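PDB 5C2V: hydrazine synthase gamma subunit from Candidatus Kuenenia stuttgartiensis, which reduces nitric oxide to hydroxylamine in the first half-reaction of the hydrazine synthase complex, using two heme c groups. Local coordinates for residues K254-P259 against Y270-G275; R98-F103 against R198-D203; D281-T286 against Q305-Y310. All coordinates share one frame; numbering follows the deposited sequence.

Interaction 1: K254-P259 against Y270-G275; sequences KEFDTP and YFHDGG. With CA (calcium ion), chain T; HEC (heme c), chain B.
Phe256 and His272 meet ring on ring, and no hydrogen bond joins their two segments. The centroids are 3.9 Å apart and the planes are inclined by 27°, so the pair is a face-to-face stack that is not quite flat. The overlap is off-centre: Phe256 CZ lies near His272 NE2 at 3.3 Å, while His272 CD2 is next to Phe256 CE1 at 3.4 Å. The imidazole has a second cover on its opposite face, where CB of Asp273 sits over the ring centre. His272 chi1 of 71° places CG between the backbone N and the carbonyl carbon, bringing ND1 to a propionate of the heme c held by the lobe that contains His190 and His293. His272 ND1 gives the heme c O1D a weak hydrogen bond, 2.7 Å long and bent to 129° at the hydrogen. The other nitrogen, NE2, is hydrogen-bonded to Asp251. Carboxylates at both nitrogens restrain the turn of the imidazole and could favour its protonated form. Phe271 N gives heme c O2A, on the second propionate, a weak hydrogen bond of 2.8 Å. Pro259 and Thr258 pack against the heme with their aliphatic atoms; Thr258 CG2 lies 3.7 Å from the heme c methyl CMD.

Further out, strand 256-257 pairs with strand 206-207, which holds the Phe256 backbone through His207. Asp257 carries its OD2 to a calcium ion at 2.4 Å, a site completed by Leu100, Pro102 and waters. The arrangement is that of the propionate side of a c-type heme pocket, here belonging to heme 2, which probably serves electron transfer.

Interaction 2: R98-F103 against R198-D203; sequences RYLPPF and RALFSD. With CA (calcium ion), chain T; HEC (heme c), chain V.
The calcium-binding loop 98-103 meets the loop 198-203 of the second heme lobe through Leu100 and Leu200, an apolar contact beside a metal site. The two side chains lie alongside each other, pointing opposite ways, and the nearest branches are Leu100 CD2 and Leu200 CD1 at 3.7 Å. The other branch of Leu100, CD1, touches Ser202 CB at 3.6 Å. Leu200 also spreads over the Tyr99 backbone and CB, with its CD2 3.8 Å from Tyr99 CB, while the Tyr99 ring leads away toward Arg98 and Glu155.

Behind this contact the backbone of loop 98-103 faces the metal. Leu100 O at 2.5 Å and Pro102 O at 2.3 Å both bind the calcium ion, and the peptide bond preceding Pro102 is cis. Three waters and Asp257 complete the six ligands. One of the waters, 2.4 Å from the ion, donates a hydrogen bond to propionate O1A of the heme c in the other lobe, at 3.0 Å. The ligands form three nearly straight trans pairs, Leu100 O with Asp257 OD2, Pro102 O with a water, and water with water: an octahedral calcium site, set between the two heme lobes characteristic of this subunit.

Interaction 3: D281-T286 against Q305-Y310; sequences DTINNT and QDLVEY
Ile283 reaches Leu307 through an extended side chain: CG1 lies anti to the carbonyl carbon (chi1 -61°) and CD1 carries the chain straight on outward. Leu307 meets it with CG anti to the backbone N, chi1 -176°, which directs its branches from the helix toward the loop. The contact belongs to the cytochrome c fold of the second lobe, in which the C-terminal helix 301-312 packs near the heme.

The chemistry is purely apolar, with no hydrogen bond between the segments. Ile283 CD1 comes to 3.7 Å from Leu307 CD2 and to 3.8 Å from Leu307 CG, the two side chains running at a slant to each other. A looser touch follows one residue on, where Ile283 CD1 faces Val308 CG2 at 4.3 Å. Leu304 and Leu311 also touch Ile283, so its side chain meets one face of the helix at positions spaced by three, four and seven residues. Leu307 also contacts Ile178 and Phe179 of helix 170-179, and its side chain comes within about 4 Å of the heme c.

The loop is placed by its own polar bonds and by the heme ligand. Thr282 O is hydrogen-bonded to ND1 of the axial His293, a second-shell link that would orient the imidazole, while Ile283 O is bonded to Thr296.

At the end of segment 281-286, Asn284 OD1 takes two bonds from Thr286: a weak one from its backbone N at 3.3 Å, of the Asx-turn type, and one from OG1 at 2.6 Å, whose donor stands 37° out of the carbonyl plane.

How the interactions relate
Interactions 1 and 3 are buried in the second heme lobe, whereas interaction 2 is only partly buried and joins that lobe to a calcium-binding loop. Interaction 1 has an aromatic stack whose imidazole ND1 also bonds weakly to a propionate; interactions 2 and 3 are aliphatic, the latter joining a loop to helix 301-312 near the heme. The calcium ion ties interactions 1 and 2 together: Asp257 comes from one, Leu100 and Pro102 from the other, and three waters are common to both. A probable hydrogen bond of 3.0 Å between Thr258 OG1 and Asp203 OD1 adds a second link. Interaction 3 adjoins interaction 1 by simple packing of Tyr270 and Phe271 on Thr282.

Interaction 1: K254-P259 against Y270-G275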
loop_
_atom_site.group_PDB
_atom_site.type_symbol
_atom_site.label_atom_id
_atom_site.label_comp_id
_atom_site.label_asym_id
_atom_site.label_seq_id
_atom_site.Cartn_x
_atom_site.Cartn_y
_atom_site.Cartn_z
ATOM N N LYS C 254 45.558 -3.663 -36.490
ATOM C CA LYS C 254 45.990 -2.465 -37.203
ATOM C C LYS C 254 45.808 -2.546 -38.719
ATOM O O LYS C 254 45.934 -1.538 -39.414
ATOM C CB LYS C 254 47.460 -2.173 -36.894
ATOM C CG LYS C 254 47.805 -2.217 -35.420
ATOM C CD LYS C 254 49.281 -1.937 -35.201
ATOM C CE LYS C 254 49.632 -1.969 -33.725
ATOM N NZ LYS C 254 51.059 -1.622 -33.490
ATOM N N GLU C 255 45.503 -3.735 -39.231
ATOM C CA GLU C 255 45.477 -3.945 -40.678
ATOM C C GLU C 255 44.129 -4.474 -41.158
ATOM O O GLU C 255 43.440 -5.186 -40.430
ATOM C CB GLU C 255 46.597 -4.901 -41.093
ATOM C CG GLU C 255 47.991 -4.410 -40.742
ATOM C CD GLU C 255 49.080 -5.333 -41.252
ATOM O OE1 GLU C 255 48.746 -6.423 -41.763
ATOM O OE2 GLU C 255 50.269 -4.969 -41.143
ATOM N N PHE C 256 43.761 -4.129 -42.389
ATOM C CA PHE C 256 42.429 -4.446 -42.895
ATOM C C PHE C 256 42.414 -4.900 -44.354
ATOM O O PHE C 256 43.273 -4.517 -45.148
ATOM C CB PHE C 256 41.509 -3.233 -42.732
ATOM C CG PHE C 256 41.554 -2.621 -41.363
ATOM C CD1 PHE C 256 40.804 -3.153 -40.327
ATOM C CD2 PHE C 256 42.355 -1.519 -41.107
ATOM C CE1 PHE C 256 40.849 -2.595 -39.063
ATOM C CE2 PHE C 256 42.403 -0.957 -39.847
ATOM C CZ PHE C 256 41.649 -1.496 -38.824
ATOM N N ASP C 257 41.421 -5.717 -44.690
ATOM C CA ASP C 257 41.197 -6.161 -46.060
ATOM C C ASP C 257 40.678 -5.010 -46.919
ATOM O O ASP C 257 39.699 -4.353 -46.563
ATOM C CB ASP C 257 40.215 -7.338 -46.075
ATOM C CG ASP C 257 39.671 -7.635 -47.458
ATOM O OD1 ASP C 257 40.435 -8.144 -48.305
ATOM O OD2 ASP C 257 38.469 -7.376 -47.691
ATOM N N THR C 258 41.340 -4.766 -48.047
ATOM C CA THR C 258 40.991 -3.642 -48.911
ATOM C C THR C 258 39.681 -3.873 -49.655
ATOM O O THR C 258 39.512 -4.890 -50.327
ATOM C CB THR C 258 42.096 -3.356 -49.945
ATOM O OG1 THR C 258 41.951 -4.241 -51.063
ATOM C CG2 THR C 258 43.469 -3.537 -49.325
ATOM N N PRO C 259 38.743 -2.923 -49.527
ATOM C CA PRO C 259 37.450 -2.948 -50.217
ATOM C C PRO C 259 37.557 -2.521 -51.675
ATOM O O PRO C 259 38.519 -1.849 -52.051
ATOM C CB PRO C 259 36.603 -1.937 -49.425
ATOM C CG PRO C 259 37.428 -1.555 -48.222
ATOM C CD PRO C 259 38.846 -1.775 -48.616
ATOM N N TYR C 270 33.006 5.979 -45.460
ATOM C CA TYR C 270 34.092 5.032 -45.760
ATOM C C TYR C 270 35.079 4.637 -44.641
ATOM O O TYR C 270 34.945 5.030 -43.486
ATOM C CB TYR C 270 34.896 5.601 -46.930
ATOM C CG TYR C 270 33.989 6.266 -47.924
ATOM C CD1 TYR C 270 33.261 5.510 -48.823
ATOM C CD2 TYR C 270 33.816 7.645 -47.930
ATOM C CE1 TYR C 270 32.412 6.099 -49.718
ATOM C CE2 TYR C 270 32.958 8.249 -48.823
ATOM C CZ TYR C 270 32.256 7.468 -49.716
ATOM O OH TYR C 270 31.400 8.054 -50.619
ATOM N N PHE C 271 36.097 3.890 -45.071
ATOM C CA PHE C 271 36.972 2.992 -44.295
ATOM C C PHE C 271 36.227 1.909 -43.501
ATOM O O PHE C 271 35.111 1.540 -43.862
ATOM C CB PHE C 271 37.862 3.801 -43.342
ATOM C CG PHE C 271 38.945 4.578 -44.037
ATOM C CD1 PHE C 271 39.539 4.083 -45.187
ATOM C CD2 PHE C 271 39.370 5.799 -43.542
ATOM C CE1 PHE C 271 40.533 4.793 -45.832
ATOM C CE2 PHE C 271 40.366 6.515 -44.185
ATOM C CZ PHE C 271 40.948 6.010 -45.331
ATOM N N HIS C 272 36.827 1.421 -42.415
ATOM C CA HIS C 272 36.242 0.290 -41.682
ATOM C C HIS C 272 35.284 0.693 -40.562
ATOM O O HIS C 272 34.225 0.088 -40.391
ATOM C CB HIS C 272 37.340 -0.638 -41.137
ATOM C CG HIS C 272 38.136 -0.067 -40.004
ATOM N ND1 HIS C 272 39.000 0.997 -40.160
ATOM C CD2 HIS C 272 38.219 -0.434 -38.706
ATOM C CE1 HIS C 272 39.569 1.269 -38.999
ATOM N NE2 HIS C 272 39.115 0.416 -38.099
ATOM N N ASP C 273 35.671 1.707 -39.797
ATOM C CA ASP C 273 34.875 2.160 -38.664
ATOM C C ASP C 273 33.958 3.285 -39.103
ATOM O O ASP C 273 33.157 3.797 -38.323
ATOM C CB ASP C 273 35.776 2.627 -37.520
ATOM C CG ASP C 273 36.608 3.842 -37.891
ATOM O OD1 ASP C 273 36.852 4.054 -39.097
ATOM O OD2 ASP C 273 37.015 4.587 -36.974
ATOM N N GLY C 274 34.085 3.667 -40.366
ATOM C CA GLY C 274 33.347 4.798 -40.876
ATOM C C GLY C 274 33.962 6.090 -40.377
ATOM O O GLY C 274 33.261 7.054 -40.074
ATOM N N GLY C 275 35.285 6.107 -40.276
ATOM C CA GLY C 275 35.985 7.291 -39.822
ATOM C C GLY C 275 35.898 8.409 -40.842
ATOM O O GLY C 275 35.853 9.585 -40.486
HETATM CA CA CA T . 37.350 -8.672 -49.349
HETATM FE FE HEC B . 42.706 2.709 -50.506
HETATM C CHA HEC B . 40.077 1.951 -48.428
HETATM C CHB HEC B . 40.776 5.031 -52.113
HETATM C CHC HEC B . 45.511 3.967 -52.065
HETATM C CHD HEC B . 44.571 0.169 -49.197
HETATM N NA HEC B . 40.786 3.387 -50.292
HETATM C C1A HEC B . 39.848 2.900 -49.402
HETATM C C2A HEC B . 38.589 3.567 -49.674
HETATM C C3A HEC B . 38.780 4.414 -50.689
HETATM C C4A HEC B . 40.167 4.323 -51.100
HETATM C CMA HEC B . 37.708 5.332 -51.317
HETATM C CAA HEC B . 37.258 3.332 -48.927
HETATM C CBA HEC B . 36.734 1.935 -49.244
HETATM C CGA HEC B . 35.569 1.610 -48.345
HETATM O O1A HEC B . 34.837 0.632 -48.640
HETATM O O2A HEC B . 35.370 2.334 -47.336
HETATM N NB HEC B . 43.069 4.177 -51.906
HETATM C C1B HEC B . 42.137 5.115 -52.313
HETATM C C2B HEC B . 42.845 6.193 -52.972
HETATM C C3B HEC B . 44.153 5.896 -52.964
HETATM C C4B HEC B . 44.319 4.623 -52.289
HETATM C CMB HEC B . 42.177 7.445 -53.583
HETATM C CAB HEC B . 45.306 6.745 -53.549
HETATM C CBB HEC B . 45.521 8.018 -52.701
HETATM N NC HEC B . 44.678 2.169 -50.614
HETATM C C1C HEC B . 45.676 2.824 -51.310
HETATM C C2C HEC B . 46.933 2.166 -51.008
HETATM C C3C HEC B . 46.656 1.054 -50.316
HETATM C C4C HEC B . 45.243 1.077 -49.987
HETATM C CMC HEC B . 48.274 2.485 -51.704
HETATM C CAC HEC B . 47.669 -0.006 -49.824
HETATM C CBC HEC B . 48.618 0.596 -48.764
HETATM N ND HEC B . 42.348 1.227 -49.074
HETATM C C1D HEC B . 43.349 0.385 -48.596
HETATM C C2D HEC B . 42.898 -0.224 -47.363
HETATM C C3D HEC B . 41.487 0.336 -47.128
HETATM C C4D HEC B . 41.236 1.228 -48.238
HETATM C CMD HEC B . 43.672 -1.227 -46.479
HETATM C CAD HEC B . 40.533 0.031 -45.952
HETATM C CBD HEC B . 41.129 0.589 -44.665
HETATM C CGD HEC B . 40.089 0.578 -43.577
HETATM O O1D HEC B . 40.391 1.059 -42.454
HETATM O O2D HEC B . 38.959 0.089 -43.834
HETATM O O HOH W 1 39.477 -9.296 -50.222
HETATM O O HOH W 2 37.321 -6.738 -50.751
HETATM O O HOH W 3 35.216 -8.035 -48.469
#

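Interaction 2: R98-F103 against R198-D203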
loop_
_atom_site.group_PDB
_atom_site.type_symbol
_atom_site.label_atom_id
_atom_site.label_comp_id
_atom_site.label_asym_id
_atom_site.label_seq_id
_atom_site.Cartn_x
_atom_site.Cartn_y
_atom_site.Cartn_z
ATOM N N ARG C 98 31.055 -11.454 -54.021
ATOM C CA ARG C 98 31.746 -12.712 -54.296
ATOM C C ARG C 98 33.090 -12.507 -54.993
ATOM O O ARG C 98 33.951 -13.385 -54.963
ATOM C CB ARG C 98 30.864 -13.631 -55.146
ATOM C CG ARG C 98 30.638 -13.147 -56.571
ATOM C CD ARG C 98 29.951 -14.214 -57.412
ATOM N NE ARG C 98 29.811 -13.804 -58.807
ATOM C CZ ARG C 98 29.336 -14.583 -59.773
ATOM N NH1 ARG C 98 28.952 -15.824 -59.501
ATOM N NH2 ARG C 98 29.247 -14.124 -61.014
ATOM N N TYR C 99 33.265 -11.347 -55.615
ATOM C CA TYR C 99 34.450 -11.089 -56.427
ATOM C C TYR C 99 35.699 -10.803 -55.599
ATOM O O TYR C 99 36.815 -10.884 -56.112
ATOM C CB TYR C 99 34.190 -9.920 -57.380
ATOM C CG TYR C 99 33.111 -10.200 -58.400
ATOM C CD1 TYR C 99 32.942 -11.473 -58.926
ATOM C CD2 TYR C 99 32.259 -9.194 -58.833
ATOM C CE1 TYR C 99 31.958 -11.736 -59.858
ATOM C CE2 TYR C 99 31.270 -9.448 -59.764
ATOM C CZ TYR C 99 31.124 -10.721 -60.273
ATOM O OH TYR C 99 30.142 -10.979 -61.201
ATOM N N LEU C 100 35.522 -10.473 -54.323
ATOM C CA LEU C 100 36.664 -10.112 -53.487
ATOM C C LEU C 100 36.648 -10.727 -52.087
ATOM O O LEU C 100 36.301 -10.052 -51.116
ATOM C CB LEU C 100 36.759 -8.591 -53.368
ATOM C CG LEU C 100 37.227 -7.855 -54.623
ATOM C CD1 LEU C 100 37.076 -6.357 -54.445
ATOM C CD2 LEU C 100 38.669 -8.217 -54.945
ATOM N N PRO C 101 37.011 -12.017 -51.987
ATOM C CA PRO C 101 37.328 -12.666 -50.711
ATOM C C PRO C 101 38.751 -12.320 -50.260
ATOM O O PRO C 101 39.567 -11.955 -51.105
ATOM C CB PRO C 101 37.193 -14.154 -51.038
ATOM C CG PRO C 101 37.572 -14.238 -52.471
ATOM C CD PRO C 101 37.073 -12.968 -53.112
ATOM N N PRO C 102 39.049 -12.424 -48.953
ATOM C CA PRO C 102 38.134 -12.820 -47.878
ATOM C C PRO C 102 37.200 -11.687 -47.471
ATOM O O PRO C 102 37.320 -10.571 -47.976
ATOM C CB PRO C 102 39.082 -13.186 -46.736
ATOM C CG PRO C 102 40.255 -12.302 -46.950
ATOM C CD PRO C 102 40.410 -12.178 -48.445
ATOM N N PHE C 103 36.294 -11.974 -46.544
ATOM C CA PHE C 103 35.191 -11.067 -46.255
ATOM C C PHE C 103 35.343 -10.296 -44.944
ATOM O O PHE C 103 36.378 -10.368 -44.280
ATOM C CB PHE C 103 33.880 -11.850 -46.281
ATOM C CG PHE C 103 33.720 -12.695 -47.516
ATOM C CD1 PHE C 103 33.511 -12.101 -48.751
ATOM C CD2 PHE C 103 33.797 -14.076 -47.446
ATOM C CE1 PHE C 103 33.372 -12.869 -49.893
ATOM C CE2 PHE C 103 33.657 -14.850 -48.586
ATOM C CZ PHE C 103 33.444 -14.245 -49.810
ATOM N N ARG C 198 35.329 -5.846 -65.565
ATOM C CA ARG C 198 35.866 -6.849 -64.652
ATOM C C ARG C 198 36.820 -6.253 -63.616
ATOM O O ARG C 198 37.418 -6.984 -62.826
ATOM C CB ARG C 198 36.578 -7.952 -65.441
ATOM C CG ARG C 198 35.640 -8.881 -66.206
ATOM C CD ARG C 198 36.419 -9.878 -67.054
ATOM N NE ARG C 198 35.623 -11.053 -67.401
ATOM C CZ ARG C 198 34.849 -11.147 -68.479
ATOM N NH1 ARG C 198 34.760 -10.130 -69.326
ATOM N NH2 ARG C 198 34.164 -12.259 -68.710
ATOM N N ALA C 199 36.962 -4.930 -63.621
ATOM C CA ALA C 199 37.884 -4.256 -62.707
ATOM C C ALA C 199 37.327 -4.178 -61.285
ATOM O O ALA C 199 36.249 -3.627 -61.063
ATOM C CB ALA C 199 38.206 -2.861 -63.222
ATOM N N LEU C 200 38.060 -4.741 -60.328
ATOM C CA LEU C 200 37.610 -4.749 -58.937
ATOM C C LEU C 200 38.226 -3.651 -58.066
ATOM O O LEU C 200 37.804 -3.456 -56.927
ATOM C CB LEU C 200 37.914 -6.113 -58.317
ATOM C CG LEU C 200 37.543 -7.311 -59.193
ATOM C CD1 LEU C 200 38.000 -8.613 -58.557
ATOM C CD2 LEU C 200 36.045 -7.333 -59.460
ATOM N N PHE C 201 39.203 -2.930 -58.613
ATOM C CA PHE C 201 39.930 -1.879 -57.891
ATOM C C PHE C 201 40.350 -2.266 -56.468
ATOM O O PHE C 201 40.325 -1.435 -55.559
ATOM C CB PHE C 201 39.099 -0.596 -57.851
ATOM C CG PHE C 201 39.016 0.108 -59.176
ATOM C CD1 PHE C 201 39.977 1.038 -59.540
ATOM C CD2 PHE C 201 37.984 -0.162 -60.057
ATOM C CE1 PHE C 201 39.908 1.687 -60.758
ATOM C CE2 PHE C 201 37.909 0.484 -61.277
ATOM C CZ PHE C 201 38.873 1.409 -61.628
ATOM N N SER C 202 40.742 -3.523 -56.284
ATOM C CA SER C 202 41.249 -3.992 -54.998
ATOM C C SER C 202 42.216 -5.156 -55.195
ATOM O O SER C 202 42.033 -5.977 -56.094
ATOM C CB SER C 202 40.092 -4.412 -54.085
ATOM O OG SER C 202 40.570 -4.971 -52.874
ATOM N N ASP C 203 43.235 -5.238 -54.344
ATOM C CA ASP C 203 44.210 -6.321 -54.437
ATOM C C ASP C 203 43.764 -7.537 -53.632
ATOM O O ASP C 203 44.409 -8.587 -53.672
ATOM C CB ASP C 203 45.594 -5.856 -53.969
ATOM C CG ASP C 203 45.579 -5.251 -52.572
ATOM O OD1 ASP C 203 44.593 -5.446 -51.830
ATOM O OD2 ASP C 203 46.569 -4.581 -52.210
HETATM CA CA CA T . 37.350 -8.672 -49.349
HETATM FE FE HEC V . 25.866 -7.879 -42.210
HETATM C CHA HEC V . 29.192 -7.396 -42.929
HETATM C CHB HEC V . 25.626 -10.056 -44.823
HETATM C CHC HEC V . 22.596 -8.559 -41.343
HETATM C CHD HEC V . 25.837 -5.177 -40.102
HETATM N NA HEC V . 27.189 -8.624 -43.601
HETATM C C1A HEC V . 28.502 -8.238 -43.775
HETATM C C2A HEC V . 29.001 -8.860 -44.991
HETATM C C3A HEC V . 28.006 -9.599 -45.507
HETATM C C4A HEC V . 26.852 -9.460 -44.643
HETATM C CMA HEC V . 28.034 -10.461 -46.790
HETATM C CAA HEC V . 30.436 -8.700 -45.555
HETATM C CBA HEC V . 30.433 -8.035 -46.931
HETATM C CGA HEC V . 31.839 -7.935 -47.464
HETATM O O1A HEC V . 32.793 -8.276 -46.719
HETATM O O2A HEC V . 32.005 -7.510 -48.637
HETATM N NB HEC V . 24.331 -9.001 -43.023
HETATM C C1B HEC V . 24.563 -10.001 -43.946
HETATM C C2B HEC V . 23.503 -10.981 -43.824
HETATM C C3B HEC V . 22.661 -10.566 -42.869
HETATM C C4B HEC V . 23.167 -9.314 -42.344
HETATM C CMB HEC V . 23.382 -12.261 -44.681
HETATM C CAB HEC V . 21.377 -11.277 -42.379
HETATM C CBB HEC V . 21.722 -12.565 -41.602
HETATM N NC HEC V . 24.463 -7.014 -40.967
HETATM C C1C HEC V . 23.184 -7.476 -40.727
HETATM C C2C HEC V . 22.630 -6.716 -39.625
HETATM C C3C HEC V . 23.467 -5.699 -39.379
HETATM C C4C HEC V . 24.676 -5.919 -40.154
HETATM C CMC HEC V . 21.154 -6.805 -39.173
HETATM C CAC HEC V . 23.263 -4.571 -38.340
HETATM C CBC HEC V . 23.307 -5.150 -36.908
HETATM N ND HEC V . 27.282 -6.454 -41.660
HETATM C C1D HEC V . 27.061 -5.530 -40.639
HETATM C C2D HEC V . 28.336 -4.991 -40.221
HETATM C C3D HEC V . 29.383 -5.683 -41.105
HETATM C C4D HEC V . 28.638 -6.574 -41.967
HETATM C CMD HEC V . 28.589 -3.941 -39.119
HETATM C CAD HEC V . 30.911 -5.480 -41.073
HETATM C CBD HEC V . 31.489 -6.337 -39.951
HETATM C CGD HEC V . 32.985 -6.175 -39.910
HETATM O O1D HEC V . 33.638 -6.816 -39.046
HETATM O O2D HEC V . 33.522 -5.403 -40.743
HETATM O O HOH W 1 39.477 -9.296 -50.222
HETATM O O HOH W 2 37.321 -6.738 -50.751
HETATM O O HOH W 3 35.216 -8.035 -48.469
HETATM O O HOH W 4 26.719 -9.134 -40.763
#

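Interaction 3: D281-T286 against Q305-Y310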
loop_
_atom_site.group_PDB
_atom_site.type_symbol
_atom_site.label_atom_id
_atom_site.label_comp_id
_atom_site.label_asym_id
_atom_site.label_seq_id
_atom_site.Cartn_x
_atom_site.Cartn_y
_atom_site.Cartn_z
ATOM N N ASP C 281 37.854 12.766 -47.309
ATOM C CA ASP C 281 38.485 12.433 -46.035
ATOM C C ASP C 281 39.346 11.173 -46.118
ATOM O O ASP C 281 40.142 10.903 -45.220
ATOM C CB ASP C 281 37.424 12.265 -44.945
ATOM C CG ASP C 281 36.627 13.533 -44.705
ATOM O OD1 ASP C 281 37.171 14.473 -44.087
ATOM O OD2 ASP C 281 35.453 13.589 -45.130
ATOM N N THR C 282 39.195 10.408 -47.197
ATOM C CA THR C 282 39.988 9.193 -47.390
ATOM C C THR C 282 41.347 9.535 -47.991
ATOM O O THR C 282 42.178 8.661 -48.238
ATOM C CB THR C 282 39.271 8.186 -48.307
ATOM O OG1 THR C 282 39.061 8.776 -49.596
ATOM C CG2 THR C 282 37.931 7.786 -47.716
ATOM N N ILE C 283 41.555 10.828 -48.206
ATOM C CA ILE C 283 42.664 11.356 -48.986
ATOM C C ILE C 283 43.435 12.403 -48.183
ATOM O O ILE C 283 44.645 12.290 -47.989
ATOM C CB ILE C 283 42.172 11.953 -50.315
ATOM C CG1 ILE C 283 41.490 10.869 -51.150
ATOM C CG2 ILE C 283 43.321 12.554 -51.086
ATOM C CD1 ILE C 283 40.890 11.372 -52.438
ATOM N N ASN C 284 42.712 13.419 -47.720
ATOM C CA ASN C 284 43.282 14.624 -47.113
ATOM C C ASN C 284 44.151 14.401 -45.869
ATOM O O ASN C 284 44.671 15.364 -45.302
ATOM C CB ASN C 284 42.152 15.599 -46.765
ATOM C CG ASN C 284 41.064 14.959 -45.919
ATOM O OD1 ASN C 284 41.275 13.921 -45.292
ATOM N ND2 ASN C 284 39.888 15.578 -45.903
ATOM N N ASN C 285 44.266 13.148 -45.430
ATOM C CA ASN C 285 45.105 12.770 -44.288
ATOM C C ASN C 285 44.589 13.347 -42.978
ATOM O O ASN C 285 45.350 13.877 -42.167
ATOM C CB ASN C 285 46.560 13.201 -44.508
ATOM C CG ASN C 285 47.225 12.457 -45.647
ATOM O OD1 ASN C 285 46.918 11.295 -45.910
ATOM N ND2 ASN C 285 48.144 13.127 -46.334
ATOM N N THR C 286 43.281 13.234 -42.789
ATOM C CA THR C 286 42.619 13.663 -41.567
ATOM C C THR C 286 42.368 12.458 -40.666
ATOM O O THR C 286 42.852 12.400 -39.535
ATOM C CB THR C 286 41.296 14.387 -41.868
ATOM O OG1 THR C 286 40.523 13.606 -42.787
ATOM C CG2 THR C 286 41.566 15.752 -42.484
ATOM N N GLN C 305 40.114 17.316 -55.390
ATOM C CA GLN C 305 38.723 17.355 -55.822
ATOM C C GLN C 305 38.532 16.548 -57.100
ATOM O O GLN C 305 37.540 15.832 -57.247
ATOM C CB GLN C 305 38.260 18.799 -56.033
ATOM C CG GLN C 305 38.185 19.628 -54.759
ATOM C CD GLN C 305 37.774 21.065 -55.022
ATOM O OE1 GLN C 305 37.476 21.438 -56.156
ATOM N NE2 GLN C 305 37.756 21.877 -53.971
ATOM N N ASP C 306 39.482 16.668 -58.023
ATOM C CA ASP C 306 39.448 15.867 -59.243
ATOM C C ASP C 306 39.516 14.380 -58.916
ATOM O O ASP C 306 38.793 13.572 -59.502
ATOM C CB ASP C 306 40.593 16.248 -60.179
ATOM C CG ASP C 306 40.331 17.539 -60.924
ATOM O OD1 ASP C 306 39.150 17.920 -61.061
ATOM O OD2 ASP C 306 41.308 18.166 -61.381
ATOM N N LEU C 307 40.391 14.030 -57.978
ATOM C CA LEU C 307 40.538 12.648 -57.536
ATOM C C LEU C 307 39.232 12.133 -56.940
ATOM O O LEU C 307 38.832 10.990 -57.180
ATOM C CB LEU C 307 41.675 12.534 -56.517
ATOM C CG LEU C 307 42.035 11.133 -56.020
ATOM C CD1 LEU C 307 42.203 10.175 -57.187
ATOM C CD2 LEU C 307 43.302 11.181 -55.181
ATOM N N VAL C 308 38.568 12.989 -56.168
ATOM C CA VAL C 308 37.263 12.665 -55.603
ATOM C C VAL C 308 36.248 12.408 -56.713
ATOM O O VAL C 308 35.483 11.445 -56.655
ATOM C CB VAL C 308 36.751 13.794 -54.682
ATOM C CG1 VAL C 308 35.266 13.623 -54.392
ATOM C CG2 VAL C 308 37.553 13.829 -53.391
ATOM N N GLU C 309 36.254 13.266 -57.729
ATOM C CA GLU C 309 35.347 13.116 -58.863
ATOM C C GLU C 309 35.595 11.814 -59.617
ATOM O O GLU C 309 34.655 11.182 -60.101
ATOM C CB GLU C 309 35.479 14.306 -59.816
ATOM C CG GLU C 309 34.822 15.581 -59.311
ATOM C CD GLU C 309 33.310 15.468 -59.234
ATOM O OE1 GLU C 309 32.732 14.638 -59.968
ATOM O OE2 GLU C 309 32.698 16.210 -58.436
ATOM N N TYR C 310 36.859 11.415 -59.715
ATOM C CA TYR C 310 37.209 10.158 -60.367
ATOM C C TYR C 310 36.746 8.971 -59.529
ATOM O O TYR C 310 36.308 7.954 -60.067
ATOM C CB TYR C 310 38.715 10.074 -60.617
ATOM C CG TYR C 310 39.167 8.745 -61.182
ATOM C CD1 TYR C 310 38.769 8.336 -62.449
ATOM C CD2 TYR C 310 39.995 7.904 -60.452
ATOM C CE1 TYR C 310 39.181 7.122 -62.969
ATOM C CE2 TYR C 310 40.411 6.691 -60.964
ATOM C CZ TYR C 310 40.002 6.304 -62.222
ATOM O OH TYR C 310 40.419 5.096 -62.730
#